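PDB 5HUS: trehalose synthase regulatory protein from Candida albicans, which probably regulates trehalose synthesis as a subunit of the trehalose synthase complex, with a C-terminal domain related to trehalose phosphatases of the HAD superfamily. Local coordinates for residues A147-A153 / V189-V195; L209-N215 / S238-V243; P53-V57 / F86-I92; V48-D52 / V294-N298; N259-V263 / L274-L278. One frame throughout, in Å; residues are numbered along the deposited sequence.

Interaction 1 (A147-A153 / V189-V195); sequences ATVRFHA and VRNSVIV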
# COMPACT_ATOMS: atom_id res chain seq x y z
N ALA A 147 8.67 -10.36 3.90
CA ALA A 147 7.32 -10.91 4.02
C ALA A 147 6.59 -10.96 2.68
O ALA A 147 5.38 -11.21 2.63
CB ALA A 147 6.51 -10.09 5.03
N THR A 148 7.32 -10.71 1.60
CA THR A 148 6.74 -10.80 0.27
C THR A 148 7.77 -11.39 -0.67
O THR A 148 8.97 -11.31 -0.43
CB THR A 148 6.27 -9.41 -0.26
OG1 THR A 148 7.28 -8.44 -0.03
CG2 THR A 148 5.02 -8.96 0.44
N VAL A 149 7.29 -12.04 -1.73
CA VAL A 149 8.17 -12.58 -2.75
C VAL A 149 7.64 -12.14 -4.11
O VAL A 149 6.43 -12.18 -4.35
CB VAL A 149 8.26 -14.13 -2.69
CG1 VAL A 149 9.25 -14.65 -3.74
CG2 VAL A 149 8.67 -14.60 -1.29
N ARG A 150 8.53 -11.70 -4.98
CA ARG A 150 8.12 -11.26 -6.31
C ARG A 150 8.89 -12.00 -7.39
O ARG A 150 10.12 -12.05 -7.38
CB ARG A 150 8.29 -9.75 -6.46
CG ARG A 150 7.55 -9.17 -7.65
CD ARG A 150 7.63 -7.65 -7.71
NE ARG A 150 6.84 -6.99 -6.67
CZ ARG A 150 5.70 -6.35 -6.90
NH1 ARG A 150 5.20 -6.27 -8.12
NH2 ARG A 150 5.05 -5.77 -5.89
N PHE A 151 8.14 -12.60 -8.31
CA PHE A 151 8.71 -13.35 -9.42
C PHE A 151 8.67 -12.46 -10.66
O PHE A 151 7.61 -12.22 -11.22
CB PHE A 151 7.92 -14.65 -9.64
CG PHE A 151 8.43 -15.53 -10.75
CD1 PHE A 151 9.76 -15.49 -11.14
CD2 PHE A 151 7.58 -16.41 -11.40
CE1 PHE A 151 10.22 -16.30 -12.16
CE2 PHE A 151 8.04 -17.22 -12.42
CZ PHE A 151 9.36 -17.16 -12.80
N HIS A 152 9.84 -11.97 -11.08
CA HIS A 152 9.92 -11.04 -12.21
C HIS A 152 10.17 -11.77 -13.53
O HIS A 152 11.07 -12.59 -13.63
CB HIS A 152 11.04 -10.02 -12.00
CG HIS A 152 10.85 -9.13 -10.81
ND1 HIS A 152 10.34 -7.85 -10.93
CD2 HIS A 152 11.12 -9.31 -9.50
CE1 HIS A 152 10.30 -7.28 -9.73
NE2 HIS A 152 10.78 -8.14 -8.85
N ALA A 153 9.38 -11.44 -14.55
CA ALA A 153 9.58 -12.02 -15.87
C ALA A 153 10.93 -11.59 -16.44
O ALA A 153 11.59 -12.37 -17.13
CB ALA A 153 8.45 -11.61 -16.80
N VAL A 189 0.87 -8.85 -11.40
CA VAL A 189 0.91 -7.39 -11.39
C VAL A 189 1.95 -6.94 -12.40
O VAL A 189 3.14 -7.17 -12.21
CB VAL A 189 1.26 -6.83 -10.01
CG1 VAL A 189 1.37 -5.32 -10.07
CG2 VAL A 189 0.22 -7.25 -8.98
N ARG A 190 1.47 -6.32 -13.48
CA ARG A 190 2.32 -5.93 -14.60
C ARG A 190 2.98 -7.17 -15.22
O ARG A 190 2.30 -8.04 -15.75
CB ARG A 190 3.39 -4.93 -14.16
CG ARG A 190 2.84 -3.67 -13.50
CD ARG A 190 3.02 -2.47 -14.41
NE ARG A 190 4.37 -2.42 -14.95
CZ ARG A 190 4.78 -1.55 -15.87
NH1 ARG A 190 3.93 -0.65 -16.36
NH2 ARG A 190 6.03 -1.57 -16.30
N ASN A 191 4.30 -7.23 -15.13
CA ASN A 191 5.04 -8.37 -15.66
C ASN A 191 5.72 -9.13 -14.54
O ASN A 191 6.87 -9.55 -14.67
CB ASN A 191 6.06 -7.90 -16.70
CG ASN A 191 5.44 -7.05 -17.78
OD1 ASN A 191 4.35 -7.35 -18.28
ND2 ASN A 191 6.12 -5.97 -18.15
N SER A 192 5.00 -9.31 -13.44
CA SER A 192 5.53 -10.05 -12.31
C SER A 192 4.43 -10.72 -11.51
O SER A 192 3.26 -10.36 -11.60
CB SER A 192 6.33 -9.12 -11.39
OG SER A 192 5.48 -8.22 -10.71
N VAL A 193 4.82 -11.73 -10.74
CA VAL A 193 3.91 -12.36 -9.79
C VAL A 193 4.30 -11.92 -8.39
O VAL A 193 5.45 -12.10 -7.99
CB VAL A 193 3.97 -13.90 -9.89
CG1 VAL A 193 3.07 -14.54 -8.84
CG2 VAL A 193 3.59 -14.36 -11.29
N ILE A 194 3.37 -11.33 -7.65
CA ILE A 194 3.65 -10.99 -6.26
C ILE A 194 2.91 -11.92 -5.31
O ILE A 194 1.72 -12.18 -5.48
CB ILE A 194 3.30 -9.52 -5.94
CG1 ILE A 194 3.62 -9.22 -4.47
CG2 ILE A 194 1.84 -9.21 -6.26
CD1 ILE A 194 3.20 -7.85 -4.01
N VAL A 195 3.65 -12.42 -4.33
CA VAL A 195 3.09 -13.32 -3.31
C VAL A 195 3.00 -12.56 -1.99
O VAL A 195 4.01 -12.05 -1.49
CB VAL A 195 3.96 -14.60 -3.15
CG1 VAL A 195 3.29 -15.59 -2.20
CG2 VAL A 195 4.24 -15.23 -4.50
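Strands 149-152 and 192-195 run antiparallel, with axes 4.5 Å apart at closest and an angle of 169° between their directions. Val149 faces Val195 and Phe151 faces Val193 as hydrogen-bonded pairs. Val149 N to Val195 O is 3.3 Å, and Val195 N to Val149 O is 2.8 Å. Phe151 N to Val193 O is 2.8 Å, and Val193 N to Phe151 O is 2.9 Å. Arg150–Ile194 and His152–Ser192 are the non-hydrogen-bonded pairs. Beyond the strand, Ala153 N reaches Asn191 O at 3.1 Å.

Val149, Phe151, Val193 and Val195 share one apolar face. The CB atoms of Phe151 and Val193 lie 4.0 Å apart. Helices 116-136 and 161-179 cover this face. On the other face, the Arg150 guanidinium lies with one side over Ile194 CG1. Its NH1 donates to Ser192 OG at 3.3 Å, and it makes a cation-pi contact with Tyr76. His152 is hydrogen-bonded to Glu143 and stacks on Phe141.

Residues 190-191 form the two-residue turn of the hairpin between strands 184-189 and 192-197. A four-stranded antiparallel sheet with helices on one face is consistent with the cap domain of trehalose phosphatases in the HAD superfamily.

Interaction 2 (L209-N215 / S238-V243); sequences LSCHNSN and SNDHEV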
# COMPACT_ATOMS: atom_id res chain seq x y z
N LEU A 209 -5.27 3.67 11.01
CA LEU A 209 -6.49 4.40 11.33
C LEU A 209 -6.86 4.23 12.81
O LEU A 209 -7.14 5.22 13.48
CB LEU A 209 -7.64 3.95 10.43
CG LEU A 209 -9.02 4.55 10.71
CD1 LEU A 209 -8.98 6.07 10.67
CD2 LEU A 209 -10.03 4.02 9.71
N SER A 210 -6.82 3.00 13.31
CA SER A 210 -7.13 2.73 14.72
C SER A 210 -6.22 3.49 15.68
O SER A 210 -6.67 4.02 16.68
CB SER A 210 -7.04 1.23 15.02
OG SER A 210 -8.00 0.50 14.27
N CYS A 211 -4.93 3.54 15.36
CA CYS A 211 -3.97 4.22 16.22
C CYS A 211 -4.30 5.69 16.38
O CYS A 211 -4.31 6.21 17.50
CB CYS A 211 -2.55 4.07 15.68
SG CYS A 211 -1.90 2.41 15.88
N HIS A 212 -4.58 6.36 15.27
CA HIS A 212 -4.88 7.78 15.34
C HIS A 212 -6.33 8.04 15.74
O HIS A 212 -6.63 9.06 16.36
CB HIS A 212 -4.55 8.44 14.00
CG HIS A 212 -3.08 8.44 13.68
ND1 HIS A 212 -2.20 9.32 14.28
CD2 HIS A 212 -2.34 7.67 12.86
CE1 HIS A 212 -0.98 9.09 13.83
NE2 HIS A 212 -1.04 8.09 12.96
N ASN A 213 -7.22 7.10 15.42
CA ASN A 213 -8.64 7.27 15.74
C ASN A 213 -8.95 7.04 17.21
O ASN A 213 -9.84 7.68 17.78
CB ASN A 213 -9.49 6.33 14.88
CG ASN A 213 -10.96 6.72 14.86
OD1 ASN A 213 -11.30 7.90 14.88
ND2 ASN A 213 -11.83 5.72 14.82
N SER A 214 -8.23 6.10 17.83
CA SER A 214 -8.51 5.71 19.20
C SER A 214 -7.37 6.08 20.14
O SER A 214 -7.38 5.70 21.31
CB SER A 214 -8.79 4.21 19.29
OG SER A 214 -9.82 3.83 18.39
N ASN A 215 -6.40 6.82 19.60
CA ASN A 215 -5.21 7.22 20.35
C ASN A 215 -4.48 6.05 21.02
O ASN A 215 -4.22 6.08 22.22
CB ASN A 215 -5.57 8.26 21.41
CG ASN A 215 -4.81 9.55 21.23
OD1 ASN A 215 -3.60 9.61 21.45
ND2 ASN A 215 -5.51 10.60 20.82
N SER A 238 -13.76 1.68 18.62
CA SER A 238 -13.99 2.26 19.94
C SER A 238 -14.83 3.53 19.86
O SER A 238 -15.04 4.08 18.77
CB SER A 238 -12.65 2.56 20.63
OG SER A 238 -11.91 3.52 19.92
N ASN A 239 -15.29 4.01 21.01
CA ASN A 239 -16.18 5.17 21.07
C ASN A 239 -15.59 6.41 20.41
O ASN A 239 -16.30 7.37 20.10
CB ASN A 239 -16.54 5.50 22.53
CG ASN A 239 -15.39 6.13 23.30
OD1 ASN A 239 -14.22 5.99 22.94
ND2 ASN A 239 -15.73 6.83 24.38
N ASP A 240 -14.28 6.38 20.20
CA ASP A 240 -13.56 7.51 19.65
C ASP A 240 -13.80 7.71 18.16
O ASP A 240 -13.88 6.76 17.38
CB ASP A 240 -12.06 7.35 19.92
CG ASP A 240 -11.68 7.68 21.34
OD1 ASP A 240 -11.07 6.83 22.01
OD2 ASP A 240 -12.01 8.81 21.78
N HIS A 241 -13.95 8.97 17.80
CA HIS A 241 -13.98 9.40 16.41
C HIS A 241 -12.96 10.51 16.27
O HIS A 241 -13.27 11.57 15.73
CB HIS A 241 -15.38 9.87 16.00
CG HIS A 241 -16.36 8.76 15.80
ND1 HIS A 241 -16.81 8.38 14.56
CD2 HIS A 241 -16.99 7.95 16.69
CE1 HIS A 241 -17.67 7.39 14.69
NE2 HIS A 241 -17.80 7.11 15.98
N GLU A 242 -11.76 10.28 16.79
CA GLU A 242 -10.70 11.29 16.73
C GLU A 242 -10.35 11.63 15.29
O GLU A 242 -10.00 12.77 14.99
CB GLU A 242 -9.45 10.81 17.47
CG GLU A 242 -9.62 10.64 18.97
CD GLU A 242 -9.53 11.96 19.73
OE1 GLU A 242 -9.25 13.00 19.09
OE2 GLU A 242 -9.74 11.95 20.96
N VAL A 243 -10.45 10.65 14.40
CA VAL A 243 -10.24 10.88 12.98
C VAL A 243 -11.57 11.15 12.29
O VAL A 243 -12.47 10.30 12.31
CB VAL A 243 -9.51 9.70 12.30
CG1 VAL A 243 -9.50 9.87 10.78
CG2 VAL A 243 -8.09 9.58 12.83
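Residues 238-243 form a loop that wraps the C-terminal end of helix 200-213. Ser238 starts the contact. Its OG lies 2.6 Å from Ser214 OG, a hydrogen bond in which either hydroxyl could be the donor. Ser214 is the first residue to leave the helical conformation, and Ser238 is poorly ordered.

Asp240 directs its CB toward the helix end, 3.1 Å from Asn213 O. Past His241, which turns its side chain away, Glu242 gives a weak backbone hydrogen bond from its N to Asn213 O, at 3.4 Å. Its CB also lies 3.5 Å from His212 O, a carbonyl that accepts a hydrogen bond from Lys20.

Val243 closes the contact and begins strand 243-250. Its N donates to Asn213 OD1 at 2.9 Å. The t rotamer of Asn213 brings that oxygen to the loop. On the apolar side, Val243 CG1 meets Leu209 CD1 at 3.8 Å, and Val243 CG2 approaches His212 CB at 3.9 Å. The His212 imidazole is hydrogen-bonded to Tyr72 and stacks on Phe70.

Asn213 is therefore the hub. Its side-chain oxygen accepts Val243 N firmly, and its main-chain oxygen accepts Glu242 N weakly. No salt bridge joins the segments, so the helix end is tied to the start of a core strand by neutral hydrogen bonds and a small apolar patch.

Interaction 3 (P53-V57 / F86-I92); sequences PSGLV and FKRYPQI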
# COMPACT_ATOMS: atom_id res chain seq x y z
N PRO A 53 12.10 10.72 -2.25
CA PRO A 53 11.70 11.06 -0.88
C PRO A 53 11.72 12.56 -0.59
O PRO A 53 10.75 13.09 -0.07
CB PRO A 53 12.74 10.33 -0.03
CG PRO A 53 13.10 9.13 -0.86
CD PRO A 53 13.10 9.63 -2.27
N SER A 54 12.82 13.23 -0.92
CA SER A 54 12.94 14.66 -0.66
C SER A 54 11.89 15.47 -1.43
O SER A 54 11.36 16.45 -0.91
CB SER A 54 14.34 15.16 -1.01
OG SER A 54 14.65 14.88 -2.37
N GLY A 55 11.59 15.05 -2.65
CA GLY A 55 10.58 15.70 -3.46
C GLY A 55 9.19 15.57 -2.85
O GLY A 55 8.42 16.52 -2.83
N LEU A 56 8.88 14.37 -2.37
CA LEU A 56 7.61 14.10 -1.71
C LEU A 56 7.40 14.99 -0.49
O LEU A 56 6.34 15.58 -0.32
CB LEU A 56 7.54 12.62 -1.29
CG LEU A 56 6.33 12.22 -0.46
CD1 LEU A 56 5.05 12.43 -1.26
CD2 LEU A 56 6.45 10.77 0.02
N VAL A 57 8.43 15.08 0.35
CA VAL A 57 8.35 15.87 1.57
C VAL A 57 8.24 17.35 1.25
O VAL A 57 7.42 18.07 1.82
CB VAL A 57 9.58 15.64 2.48
CG1 VAL A 57 9.48 16.49 3.73
CG2 VAL A 57 9.71 14.17 2.84
N PHE A 86 13.94 7.63 4.19
CA PHE A 86 13.19 8.63 4.96
C PHE A 86 13.78 8.91 6.34
O PHE A 86 13.10 9.49 7.19
CB PHE A 86 11.73 8.18 5.08
CG PHE A 86 10.97 8.28 3.79
CD1 PHE A 86 10.39 9.47 3.40
CD2 PHE A 86 10.87 7.18 2.94
CE1 PHE A 86 9.71 9.57 2.20
CE2 PHE A 86 10.19 7.28 1.74
CZ PHE A 86 9.61 8.47 1.37
N LYS A 87 15.04 8.52 6.54
CA LYS A 87 15.70 8.72 7.83
C LYS A 87 15.67 10.18 8.29
O LYS A 87 15.54 10.46 9.48
CB LYS A 87 17.16 8.23 7.77
CG LYS A 87 18.06 8.97 6.79
CD LYS A 87 19.51 8.48 6.89
CE LYS A 87 20.43 9.25 5.95
NZ LYS A 87 21.84 8.74 5.96
N ARG A 88 15.76 11.10 7.33
CA ARG A 88 15.78 12.53 7.64
C ARG A 88 14.37 13.11 7.68
O ARG A 88 14.19 14.30 7.96
CB ARG A 88 16.63 13.29 6.62
CG ARG A 88 18.08 12.83 6.58
CD ARG A 88 18.97 13.83 5.88
NE ARG A 88 20.07 14.26 6.74
CZ ARG A 88 20.37 15.53 7.00
NH1 ARG A 88 19.67 16.51 6.45
NH2 ARG A 88 21.39 15.82 7.81
N TYR A 89 13.37 12.28 7.42
CA TYR A 89 12.00 12.77 7.32
C TYR A 89 11.02 12.02 8.23
O TYR A 89 10.14 11.31 7.74
CB TYR A 89 11.52 12.69 5.87
CG TYR A 89 12.46 13.36 4.88
CD1 TYR A 89 12.68 14.73 4.93
CD2 TYR A 89 13.11 12.61 3.91
CE1 TYR A 89 13.53 15.34 4.03
CE2 TYR A 89 13.96 13.22 3.00
CZ TYR A 89 14.16 14.58 3.06
OH TYR A 89 15.01 15.19 2.17
N PRO A 90 11.15 12.21 9.55
CA PRO A 90 10.27 11.48 10.47
C PRO A 90 8.82 11.96 10.42
O PRO A 90 7.97 11.31 11.04
CB PRO A 90 10.89 11.76 11.84
CG PRO A 90 11.56 13.08 11.67
CD PRO A 90 12.10 13.07 10.27
N GLN A 91 8.52 13.04 9.70
CA GLN A 91 7.15 13.56 9.61
C GLN A 91 6.22 12.61 8.87
O GLN A 91 5.01 12.70 9.00
CB GLN A 91 7.08 14.92 8.92
CG GLN A 91 8.16 15.92 9.26
CD GLN A 91 9.39 15.75 8.40
OE1 GLN A 91 10.17 14.84 8.62
NE2 GLN A 91 9.55 16.61 7.40
N ILE A 92 6.81 11.74 8.05
CA ILE A 92 6.04 10.84 7.19
C ILE A 92 5.92 9.44 7.81
O ILE A 92 6.93 8.79 8.10
CB ILE A 92 6.70 10.71 5.79
CG1 ILE A 92 6.83 12.09 5.13
CG2 ILE A 92 5.92 9.75 4.91
CD1 ILE A 92 7.05 12.01 3.64
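The first turn of helix 53-59 presents a row of apolar knobs to the loop 86-92, which is shaped by two type I turns, Phe86 to Tyr89 and Tyr89 to Ile92. Side chains from the loop make the hollows.

Val57 is the main bump. Its CG2 enters the space between Tyr89 and Ile92. It sits over the face of the Tyr89 ring, 3.8 Å from the ring centroid in a CH-pi contact, and Val57 CG2 to Ile92 CD1 is 3.5 Å. Val57 CG1 approaches Gln91 NE2 at 3.7 Å.

Pro53 fills a second place at the helix start. Its CB lies over the face of the Phe86 ring, 4.1 Å from the centroid, again as a CH-pi contact. Leu56 CD2 reaches Phe86 CE1 at 4.1 Å and Ile92 CD1 at 3.9 Å. Ile29 of strand 28-29 touches Pro53, Leu56 and Phe86 and so adds to the same cluster.

The Tyr89 ring reaches across the helix from Val57 toward Ser54, and its OH comes within 3.2 Å of Ser54 CB. The hydroxyl of Ser54 is engaged with Asp52, the N-cap residue of the helix.

No hydrogen bond crosses between the segments. The contact is held by shape and by apolar and CH-pi interactions, with aromatic faces turned to aliphatic carbons.

Interaction 4 (V48-D52 / V294-N298); sequences VNVID and VRGIN
Residues 48-49 make a tight turn, and 50-52 run extended beside the start of helix 297-304. Val48 takes little part itself. Asn49 is the centre of an inverse gamma turn, with phi/psi -91/61° and a weak hydrogen bond from Val50 N to Val48 O at 3.1 Å. The CA atoms of Asn49 and Ile297 lie 5.7 Å apart. With chi1 at m (-80°), Asn49 brings OD1 to 3.2 Å from Ile297 N, a weak hydrogen bond with a poor angle of 128°. The same OD1 is 3.6 Å from Gly296 CA. Gly296, with phi/psi -156/159°, holds the N-cap position, and Ile297 turns helical at -72/-36°.

Val50 points its CB away from the helix. Ile51 points its CB toward it. Both Ile51 and Ile297 have chi1 and chi2 at t, and Ile51 CG2 meets Ile297 CD1 at 3.6 Å. Ile51 also touches Leu301 one turn on. Asp52 is the N-cap of the next helix, 53-59. Its p rotamer turns OD2 forward to Gly55 N, a weak bond, and to Ser54 OG.

Strand 50-51 pairs in parallel with strand 28-29. Val294 ends strand 292-294 of the main sheet. The contact thus sets a small two-stranded parallel sheet beside the last strand-to-helix turn of the Rossmann-like HAD core.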
# COMPACT_ATOMS: atom_id res chain seq x y z
N VAL A 48 6.28 6.93 -15.03
CA VAL A 48 6.52 8.37 -15.00
C VAL A 48 5.94 8.99 -13.72
O VAL A 48 6.31 10.09 -13.33
CB VAL A 48 5.93 9.08 -16.24
CG1 VAL A 48 4.45 9.39 -16.04
CG2 VAL A 48 6.71 10.36 -16.55
N ASN A 49 5.03 8.26 -13.08
CA ASN A 49 4.46 8.70 -11.80
C ASN A 49 5.27 8.16 -10.64
O ASN A 49 4.77 7.40 -9.81
CB ASN A 49 3.00 8.28 -11.68
CG ASN A 49 2.07 9.20 -12.44
OD1 ASN A 49 2.24 10.42 -12.41
ND2 ASN A 49 1.09 8.62 -13.11
N VAL A 50 6.54 8.54 -10.61
CA VAL A 50 7.46 8.13 -9.57
C VAL A 50 8.05 9.40 -8.96
O VAL A 50 8.20 10.40 -9.65
CB VAL A 50 8.57 7.22 -10.14
CG1 VAL A 50 9.50 6.75 -9.05
CG2 VAL A 50 7.94 6.03 -10.86
N ILE A 51 8.36 9.38 -7.67
CA ILE A 51 8.97 10.55 -7.05
C ILE A 51 9.98 10.13 -5.97
O ILE A 51 9.91 9.04 -5.42
CB ILE A 51 7.89 11.48 -6.44
CG1 ILE A 51 8.46 12.89 -6.20
CG2 ILE A 51 7.30 10.89 -5.16
CD1 ILE A 51 7.43 13.98 -6.20
N ASP A 52 10.93 11.02 -5.70
CA ASP A 52 11.95 10.78 -4.69
C ASP A 52 11.48 11.25 -3.31
O ASP A 52 10.56 12.06 -3.21
CB ASP A 52 13.25 11.51 -5.09
CG ASP A 52 13.05 13.00 -5.25
OD1 ASP A 52 12.21 13.40 -6.09
OD2 ASP A 52 13.72 13.76 -4.53
N VAL A 294 -6.50 11.89 -10.87
CA VAL A 294 -5.49 12.91 -11.19
C VAL A 294 -4.55 12.38 -12.25
O VAL A 294 -4.24 11.19 -12.28
CB VAL A 294 -4.64 13.32 -9.97
CG1 VAL A 294 -5.17 14.59 -9.32
CG2 VAL A 294 -4.52 12.17 -8.97
N ARG A 295 -4.05 13.26 -13.12
CA ARG A 295 -3.26 12.80 -14.25
C ARG A 295 -1.75 12.79 -13.99
O ARG A 295 -0.98 12.29 -14.81
CB ARG A 295 -3.58 13.64 -15.48
CG ARG A 295 -5.03 13.50 -15.89
CD ARG A 295 -5.28 13.86 -17.34
NE ARG A 295 -6.54 13.28 -17.79
CZ ARG A 295 -6.63 12.19 -18.56
NH1 ARG A 295 -5.54 11.58 -18.98
NH2 ARG A 295 -7.83 11.73 -18.91
N GLY A 296 -1.33 13.33 -12.85
CA GLY A 296 0.08 13.32 -12.50
C GLY A 296 0.33 13.41 -11.00
O GLY A 296 -0.52 13.87 -10.25
N ILE A 297 1.52 12.99 -10.58
CA ILE A 297 1.86 13.02 -9.16
C ILE A 297 2.08 14.45 -8.65
O ILE A 297 1.72 14.77 -7.51
CB ILE A 297 3.11 12.15 -8.86
CG1 ILE A 297 3.43 12.16 -7.37
CG2 ILE A 297 4.30 12.62 -9.68
CD1 ILE A 297 4.13 10.91 -6.90
N ASN A 298 2.65 15.32 -9.48
CA ASN A 298 2.84 16.70 -9.05
C ASN A 298 1.50 17.38 -8.82
O ASN A 298 1.35 18.16 -7.88
CB ASN A 298 3.67 17.47 -10.08
CG ASN A 298 5.13 17.04 -10.09
OD1 ASN A 298 5.43 15.85 -9.93
ND2 ASN A 298 6.03 17.99 -10.28

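Interaction 5 (N259-V263 / L274-L278); sequences NYEYV and LTVTL
Helix 259-263 packs against strand 274-278, with axes 8.3 Å apart at closest and an angle of 161° between their directions. The helix thus runs nearly against the strand. Tyr260 and Thr275 mark the closest backbone approach, with CA atoms 5.9 Å apart.

Tyr260 has chi1 at m and chi2 near -44°. Its CB points sideways, but its ring swings onto the strand. Ring atom CD1 lies 3.7 Å from Thr275 CB. At the far end, Tyr260 OH lies 3.1 Å from Thr277 CB and 3.6 Å from Val276 O. The hydroxyl is hydrogen-bonded to the carbonyl of Gly251, and the ring meets Tyr248 at a steep angle.

Thr275 takes the p rotamer and points its CB at the helix. Its CG2 lies 3.7 Å from Tyr260 O and 3.8 Å from Val263 CG1. Its OG1 bonds to Asn264 and to the backbone of Thr291. Val263, with chi1 at t, also brings CG1 to 4.1 Å from Leu274 O. Leu274 and Val276 direct their CB atoms away from the helix. Thr277, with chi1 at t, points sideways.

Helix 254-265 is the crossover of a beta-alpha-beta unit with strands 243-250 and 272-278. Between these two segments the contact is mainly van der Waals. The polar ends of Tyr260 and Thr275 find firm partners just beyond it, so this buried interface leaves both hydroxyls satisfied.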
# COMPACT_ATOMS: atom_id res chain seq x y z
N ASN A 259 -8.12 -1.35 -1.64
CA ASN A 259 -7.99 -0.21 -0.74
C ASN A 259 -9.04 0.87 -1.00
O ASN A 259 -9.57 1.45 -0.05
CB ASN A 259 -6.58 0.39 -0.85
CG ASN A 259 -5.51 -0.56 -0.32
OD1 ASN A 259 -5.79 -1.44 0.48
ND2 ASN A 259 -4.27 -0.38 -0.78
N TYR A 260 -9.35 1.15 -2.27
CA TYR A 260 -10.38 2.15 -2.57
C TYR A 260 -11.72 1.72 -1.99
O TYR A 260 -12.41 2.50 -1.34
CB TYR A 260 -10.54 2.37 -4.09
CG TYR A 260 -9.34 2.97 -4.78
CD1 TYR A 260 -8.64 4.03 -4.22
CD2 TYR A 260 -8.91 2.46 -5.99
CE1 TYR A 260 -7.54 4.57 -4.87
CE2 TYR A 260 -7.81 2.99 -6.64
CZ TYR A 260 -7.13 4.03 -6.07
OH TYR A 260 -6.03 4.54 -6.73
N GLU A 261 -12.08 0.47 -2.25
CA GLU A 261 -13.35 -0.04 -1.76
C GLU A 261 -13.43 0.01 -0.24
O GLU A 261 -14.47 0.35 0.33
CB GLU A 261 -13.57 -1.47 -2.27
CG GLU A 261 -13.78 -1.54 -3.77
CD GLU A 261 -13.88 -2.97 -4.28
OE1 GLU A 261 -14.06 -3.88 -3.46
OE2 GLU A 261 -13.77 -3.17 -5.51
N TYR A 262 -12.32 -0.31 0.43
CA TYR A 262 -12.28 -0.26 1.89
C TYR A 262 -12.43 1.16 2.43
O TYR A 262 -13.23 1.41 3.33
CB TYR A 262 -10.98 -0.89 2.43
CG TYR A 262 -10.84 -0.78 3.93
CD1 TYR A 262 -11.86 -1.21 4.78
CD2 TYR A 262 -9.70 -0.23 4.51
CE1 TYR A 262 -11.74 -1.10 6.16
CE2 TYR A 262 -9.57 -0.12 5.89
CZ TYR A 262 -10.60 -0.56 6.71
OH TYR A 262 -10.47 -0.46 8.08
N VAL A 263 -11.65 2.09 1.88
CA VAL A 263 -11.72 3.47 2.34
C VAL A 263 -13.09 4.07 2.01
O VAL A 263 -13.63 4.82 2.81
CB VAL A 263 -10.59 4.32 1.73
CG1 VAL A 263 -10.77 5.79 2.07
CG2 VAL A 263 -9.25 3.82 2.26
N LEU A 274 -12.33 10.02 1.02
CA LEU A 274 -12.05 10.38 -0.35
C LEU A 274 -11.05 9.40 -0.93
O LEU A 274 -10.04 9.09 -0.30
CB LEU A 274 -11.52 11.82 -0.45
CG LEU A 274 -11.31 12.48 -1.82
CD1 LEU A 274 -11.34 14.00 -1.67
CD2 LEU A 274 -10.00 12.05 -2.48
N THR A 275 -11.35 8.89 -2.11
CA THR A 275 -10.42 8.04 -2.83
C THR A 275 -10.08 8.69 -4.16
O THR A 275 -10.97 9.20 -4.85
CB THR A 275 -10.99 6.63 -3.05
OG1 THR A 275 -12.30 6.74 -3.62
CG2 THR A 275 -11.08 5.88 -1.73
N VAL A 276 -8.81 8.69 -4.52
CA VAL A 276 -8.37 9.29 -5.77
C VAL A 276 -7.29 8.43 -6.41
O VAL A 276 -6.39 7.93 -5.73
CB VAL A 276 -7.86 10.74 -5.56
CG1 VAL A 276 -6.82 10.79 -4.45
CG2 VAL A 276 -7.30 11.31 -6.85
N THR A 277 -7.39 8.23 -7.72
CA THR A 277 -6.40 7.43 -8.42
C THR A 277 -5.63 8.27 -9.43
O THR A 277 -6.16 9.21 -10.01
CB THR A 277 -7.04 6.24 -9.16
OG1 THR A 277 -6.01 5.45 -9.76
CG2 THR A 277 -8.01 6.70 -10.24
N LEU A 278 -4.36 7.92 -9.60
CA LEU A 278 -3.55 8.44 -10.68
C LEU A 278 -4.00 7.81 -11.99
O LEU A 278 -4.15 6.59 -12.08
CB LEU A 278 -2.06 8.15 -10.43
CG LEU A 278 -1.42 8.99 -9.33
CD1 LEU A 278 -0.12 8.35 -8.85
CD2 LEU A 278 -1.15 10.39 -9.85

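Interactions 4 and 5 meet directly in the main sheet. Val294 N lies 2.8 Å from Thr277 O, a probable hydrogen bond, and Leu278 CD2 packs on Ile297 N at 3.8 Å. Interactions 3 and 4 also touch, with Leu56 N 4.1 Å from Ile51 CD1, because helix 53-59 follows strand 50-51. Interactions 2 and 5 come within about 5 Å at their nearest atoms. Interaction 1 stands apart on the smaller antiparallel sheet. Its centre is about 34 Å from that of interaction 2, on the opposite side of the chain's centre. Along the chain, interaction 4 closes the loop that contains the other four.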